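Leucine-rich repeat protein (Bacteroides thetaiotaomicron, PDB 4ECN) is of unknown function but, as an extracellular leucine-rich repeat protein with two DUF4458 domains, probably binds other proteins. Local coordinates at residues V133-S138 with K253-P258; K177-E182 with T204-V209. One frame throughout, in Å; residues are numbered along the deposited sequence.

Interaction 1 (V133-S138 with K253-P258); sequences VTFKLS and KDANVP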
loop_
_atom_site.group_PDB
_atom_site.type_symbol
_atom_site.label_atom_id
_atom_site.label_comp_id
_atom_site.label_asym_id
_atom_site.label_seq_id
_atom_site.Cartn_x
_atom_site.Cartn_y
_atom_site.Cartn_z
ATOM N N VAL A 133 -26.077 38.863 15.395
ATOM C CA VAL A 133 -25.590 39.565 14.200
ATOM C C VAL A 133 -26.579 39.473 13.041
ATOM O O VAL A 133 -27.251 38.457 12.869
ATOM C CB VAL A 133 -24.204 38.972 13.768
ATOM C CG1 VAL A 133 -23.883 39.227 12.298
ATOM C CG2 VAL A 133 -23.081 39.509 14.643
ATOM N N THR A 134 -26.605 40.533 12.217
ATOM C CA THR A 134 -27.336 40.622 10.956
ATOM C C THR A 134 -26.339 41.029 9.896
ATOM O O THR A 134 -25.412 41.793 10.182
ATOM C CB THR A 134 -28.536 41.569 11.016
ATOM O OG1 THR A 134 -28.083 42.863 11.431
ATOM C CG2 THR A 134 -29.647 41.057 11.907
ATOM N N PHE A 135 -26.526 40.531 8.676
ATOM C CA PHE A 135 -25.614 40.821 7.576
ATOM C C PHE A 135 -26.233 41.790 6.582
ATOM O O PHE A 135 -27.461 41.909 6.487
ATOM C CB PHE A 135 -25.207 39.514 6.872
ATOM C CG PHE A 135 -24.481 38.597 7.823
ATOM C CD1 PHE A 135 -23.110 38.718 8.019
ATOM C CD2 PHE A 135 -25.180 37.682 8.603
ATOM C CE1 PHE A 135 -22.450 37.914 8.944
ATOM C CE2 PHE A 135 -24.513 36.874 9.523
ATOM C CZ PHE A 135 -23.158 36.986 9.675
ATOM N N LYS A 136 -25.357 42.501 5.872
ATOM C CA LYS A 136 -25.676 43.456 4.834
ATOM C C LYS A 136 -24.787 43.140 3.652
ATOM O O LYS A 136 -23.555 43.321 3.710
ATOM C CB LYS A 136 -25.498 44.885 5.350
ATOM C CG LYS A 136 -25.738 46.000 4.341
ATOM C CD LYS A 136 -25.089 47.282 4.874
ATOM C CE LYS A 136 -25.243 48.506 4.009
ATOM N NZ LYS A 136 -26.635 49.018 4.032
ATOM N N LEU A 137 -25.418 42.572 2.613
ATOM C CA LEU A 137 -24.792 42.186 1.352
ATOM C C LEU A 137 -24.551 43.444 0.518
ATOM O O LEU A 137 -25.463 44.246 0.359
ATOM C CB LEU A 137 -25.664 41.166 0.600
ATOM C CG LEU A 137 -25.665 39.712 1.068
ATOM C CD1 LEU A 137 -26.372 39.531 2.419
ATOM C CD2 LEU A 137 -26.376 38.841 0.050
ATOM N N SER A 138 -23.322 43.635 0.025
ATOM C CA SER A 138 -22.930 44.833 -0.709
ATOM C C SER A 138 -22.087 44.507 -1.934
ATOM O O SER A 138 -21.323 43.539 -1.888
ATOM C CB SER A 138 -22.125 45.739 0.218
ATOM O OG SER A 138 -22.629 45.764 1.547
ATOM N N LYS A 253 -25.356 45.066 14.085
ATOM C CA LYS A 253 -26.176 45.175 12.893
ATOM C C LYS A 253 -25.318 45.404 11.655
ATOM O O LYS A 253 -24.285 46.076 11.720
ATOM C CB LYS A 253 -27.187 46.332 13.071
ATOM C CG LYS A 253 -28.325 46.386 12.047
ATOM C CD LYS A 253 -29.037 47.746 12.066
ATOM C CE LYS A 253 -30.002 47.901 10.907
ATOM N NZ LYS A 253 -30.574 49.271 10.823
ATOM N N ASP A 254 -25.786 44.846 10.519
ATOM C CA ASP A 254 -25.285 44.975 9.149
ATOM C C ASP A 254 -23.755 44.729 9.017
ATOM O O ASP A 254 -22.977 45.632 8.674
ATOM C CB ASP A 254 -25.652 46.358 8.588
ATOM C CG ASP A 254 -27.145 46.504 8.325
ATOM O OD1 ASP A 254 -27.873 45.465 8.378
ATOM O OD2 ASP A 254 -27.588 47.645 8.036
ATOM N N ALA A 255 -23.372 43.451 9.220
ATOM C CA ALA A 255 -22.024 42.896 9.073
ATOM C C ALA A 255 -21.729 42.717 7.575
ATOM O O ALA A 255 -22.585 42.216 6.848
ATOM C CB ALA A 255 -21.936 41.575 9.832
ATOM N N ASN A 256 -20.551 43.141 7.107
ATOM C CA ASN A 256 -20.239 43.157 5.674
ATOM C C ASN A 256 -20.081 41.760 4.970
ATOM O O ASN A 256 -19.162 41.002 5.273
ATOM C CB ASN A 256 -18.947 43.933 5.412
ATOM C CG ASN A 256 -18.651 44.139 3.940
ATOM O OD1 ASN A 256 -17.501 43.974 3.491
ATOM N ND2 ASN A 256 -19.687 44.504 3.150
ATOM N N VAL A 257 -20.916 41.518 3.936
ATOM C CA VAL A 257 -20.834 40.368 3.042
ATOM C C VAL A 257 -20.530 40.955 1.644
ATOM O O VAL A 257 -21.449 41.423 0.963
ATOM C CB VAL A 257 -22.078 39.446 3.085
ATOM C CG1 VAL A 257 -21.925 38.272 2.121
ATOM C CG2 VAL A 257 -22.338 38.937 4.501
ATOM N N PRO A 258 -19.232 41.031 1.255
ATOM C CA PRO A 258 -18.864 41.672 -0.023
ATOM C C PRO A 258 -19.139 40.804 -1.268
ATOM O O PRO A 258 -18.290 40.007 -1.687
ATOM C CB PRO A 258 -17.357 41.912 0.136
ATOM C CG PRO A 258 -16.901 40.851 1.042
ATOM C CD PRO A 258 -18.032 40.597 1.999
#
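Phe135 and Leu137 pair in parallel with Ala255 and Val257, and the two strand segments run at 48° to each other. Lys136 sits between Ala255 and Val257: its N donates to Ala255 O at 3.0 Å, and its O accepts from Val257 N. Ser138 N continues the pattern to Val257 O. At the other end Thr134 O takes Ala255 N at 2.8 Å. The Thr134 backbone bonds to Thr252 as well as Ala255, one residue more than regular parallel pairing spans, consistent with a beta bulge at Lys253-Asp254. Thr134 OG1 lies between its backbone N and carbonyl carbon (chi1 56°) and accepts Asp254 N at 3.2 Å. An alanine at Thr134 would probably leave this N-H in the bulge without its hydroxyl acceptor. On one face Phe135 CD1 meets Ala255 CB and Val257 CG2, each at 3.6 Å. Val133 CG1 lies over a face of the Phe135 ring, toward its rim. Leu137 lies side by side with Val257. On the other face Lys136 CB packs on Asp254 CB, while Lys136 NZ stays 4.3 Å from Asp254 OD2, beyond a salt bridge. Asn256 OD1 is held by the N-H of Glu242. The apolar face continues into the core: strand 170-179 gives Phe135 Leu173 and Met176, from strand 202-212 Val209 packs on Phe135 and Cys205 on Leu137, and Phe244 of strand 244-246 covers Val133 and Ala255.

Interaction 2 (K177-E182 with T204-V209); sequences KVTYKE and TCDSAV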
loop_
_atom_site.group_PDB
_atom_site.type_symbol
_atom_site.label_atom_id
_atom_site.label_comp_id
_atom_site.label_asym_id
_atom_site.label_seq_id
_atom_site.Cartn_x
_atom_site.Cartn_y
_atom_site.Cartn_z
ATOM N N LYS A 177 -32.092 33.811 4.631
ATOM C CA LYS A 177 -32.947 34.484 3.650
ATOM C C LYS A 177 -32.555 35.959 3.520
ATOM O O LYS A 177 -32.565 36.717 4.492
ATOM C CB LYS A 177 -34.444 34.355 3.978
ATOM C CG LYS A 177 -35.340 34.795 2.820
ATOM C CD LYS A 177 -36.800 34.936 3.212
ATOM C CE LYS A 177 -37.620 35.675 2.171
ATOM N NZ LYS A 177 -37.236 37.116 2.048
ATOM N N VAL A 178 -32.227 36.339 2.287
ATOM C CA VAL A 178 -31.810 37.672 1.880
ATOM C C VAL A 178 -33.072 38.483 1.549
ATOM O O VAL A 178 -33.814 38.122 0.632
ATOM C CB VAL A 178 -30.818 37.575 0.679
ATOM C CG1 VAL A 178 -30.414 38.945 0.173
ATOM C CG2 VAL A 178 -29.575 36.756 1.035
ATOM N N THR A 179 -33.326 39.556 2.317
ATOM C CA THR A 179 -34.472 40.456 2.141
ATOM C C THR A 179 -33.977 41.715 1.367
ATOM O O THR A 179 -33.314 42.592 1.937
ATOM C CB THR A 179 -35.096 40.755 3.515
ATOM O OG1 THR A 179 -35.576 39.528 4.066
ATOM C CG2 THR A 179 -36.224 41.748 3.446
ATOM N N TYR A 180 -34.269 41.757 0.050
ATOM C CA TYR A 180 -33.849 42.837 -0.840
ATOM C C TYR A 180 -34.996 43.832 -1.033
ATOM O O TYR A 180 -35.987 43.507 -1.690
ATOM C CB TYR A 180 -33.352 42.279 -2.206
ATOM C CG TYR A 180 -32.969 43.351 -3.209
ATOM C CD1 TYR A 180 -31.828 44.133 -3.028
ATOM C CD2 TYR A 180 -33.756 43.600 -4.330
ATOM C CE1 TYR A 180 -31.497 45.157 -3.923
ATOM C CE2 TYR A 180 -33.434 44.620 -5.233
ATOM C CZ TYR A 180 -32.295 45.386 -5.034
ATOM O OH TYR A 180 -31.960 46.368 -5.934
ATOM N N LYS A 181 -34.852 45.046 -0.448
ATOM C CA LYS A 181 -35.820 46.154 -0.544
ATOM C C LYS A 181 -35.261 47.264 -1.467
ATOM O O LYS A 181 -34.086 47.645 -1.335
ATOM C CB LYS A 181 -36.166 46.716 0.850
ATOM N N GLU A 182 -36.097 47.753 -2.417
ATOM C CA GLU A 182 -35.714 48.802 -3.373
ATOM C C GLU A 182 -36.744 49.944 -3.382
ATOM O O GLU A 182 -36.499 51.019 -2.826
ATOM C CB GLU A 182 -35.561 48.211 -4.785
ATOM N N THR A 204 -30.290 42.498 2.840
ATOM C CA THR A 204 -29.937 42.062 4.203
ATOM C C THR A 204 -30.524 40.705 4.659
ATOM O O THR A 204 -31.534 40.232 4.136
ATOM C CB THR A 204 -30.427 43.099 5.232
ATOM O OG1 THR A 204 -31.829 43.332 5.061
ATOM C CG2 THR A 204 -29.652 44.406 5.180
ATOM N N CYS A 205 -29.880 40.114 5.691
ATOM C CA CYS A 205 -30.285 38.890 6.401
ATOM C C CYS A 205 -30.917 39.324 7.712
ATOM O O CYS A 205 -30.199 39.617 8.676
ATOM C CB CYS A 205 -29.100 37.948 6.611
ATOM S SG CYS A 205 -28.402 37.277 5.081
ATOM N N ASP A 206 -32.258 39.473 7.715
ATOM C CA ASP A 206 -33.020 40.010 8.845
ATOM C C ASP A 206 -33.063 39.041 10.056
ATOM O O ASP A 206 -33.034 39.532 11.188
ATOM C CB ASP A 206 -34.437 40.380 8.401
ATOM C CG ASP A 206 -34.496 41.565 7.428
ATOM O OD1 ASP A 206 -33.457 42.276 7.277
ATOM O OD2 ASP A 206 -35.586 41.799 6.837
ATOM N N SER A 207 -33.096 37.705 9.845
ATOM C CA SER A 207 -33.041 36.779 10.979
ATOM C C SER A 207 -31.610 36.794 11.581
ATOM O O SER A 207 -30.634 36.448 10.890
ATOM C CB SER A 207 -33.459 35.369 10.568
ATOM O OG SER A 207 -34.811 35.299 10.143
ATOM N N ALA A 208 -31.481 37.272 12.843
ATOM C CA ALA A 208 -30.198 37.359 13.540
ATOM C C ALA A 208 -29.635 35.984 13.827
ATOM O O ALA A 208 -30.398 35.022 13.957
ATOM C CB ALA A 208 -30.351 38.126 14.838
ATOM N N VAL A 209 -28.297 35.881 13.928
ATOM C CA VAL A 209 -27.625 34.626 14.240
ATOM C C VAL A 209 -26.910 34.818 15.564
ATOM O O VAL A 209 -26.722 35.950 15.965
ATOM C CB VAL A 209 -26.685 34.139 13.107
ATOM C CG1 VAL A 209 -27.446 33.998 11.798
ATOM C CG2 VAL A 209 -25.467 35.043 12.930
#
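Thr179 and Asp206 meet across the contact with both side chains set by their first torsions. Thr179 has CG2 anti to the backbone N and OG1 beside it (chi1 -63°). Asp206 CG is anti to its carbonyl carbon (chi1 -68°). The two side chains cross at about a right angle. Asp206 OD2 lies 3.5 Å from Thr179 CG2 and 3.6 Å from Thr179 OG1, a packing contact of the carboxylate with the threonine. The other carboxylate oxygen is used within its own segment. Thr204 OG1 donates to Asp206 OD1 at 2.9 Å, reaching its syn side from 32° out of the carboxylate plane.

The backbones join through Thr179 and Thr204, an antiparallel hydrogen-bonded pair. Thr179 N donates to Thr204 O, nearly along the C=O axis. Thr204 N returns a bond to Thr179 O at 3.2 Å, from above the carbonyl plane. Val178 CA also approaches Thr204 O. On the face away from the side chains of Thr179 and Thr204, Val178 CG2 reaches Cys205 SG at 4.2 Å. Val178 and Cys205 are buried there, and both pack on Leu137 and Val158.

The Thr204 hydroxyl would probably limit turning of the Asp206 carboxylate and take up some of its charge. Lys177 NZ, 6.9 Å from Asp206 OD2, makes no salt bridge with it. No charge pairing between these two residues holds the segments together, so the joint rests on the backbone pair and on the apolar face of Val178 and Cys205, which closes on the core of this DUF4458 region.

Interactions 1 and 2 are neighbours in one mixed sheet, their centres about 9 Å apart. Interaction 2 is nested inside the chain loop that interaction 1 closes. Strand 130-139 lies between strands 251-259 and 202-212, parallel to the first and antiparallel to the second. Phe135 O probably bonds to Cys205 N at 3.1 Å, and Val133 O to Val209 N at 3.0 Å. A step of two residues from Val133 to Phe135 thus faces a step of four from Cys205 to Val209, where the chain turns a corner at Ser207. Phe135 O also packs against Thr204 CB at 3.4 Å. Neither contact includes the sodium ligands, Gln314 and Val317.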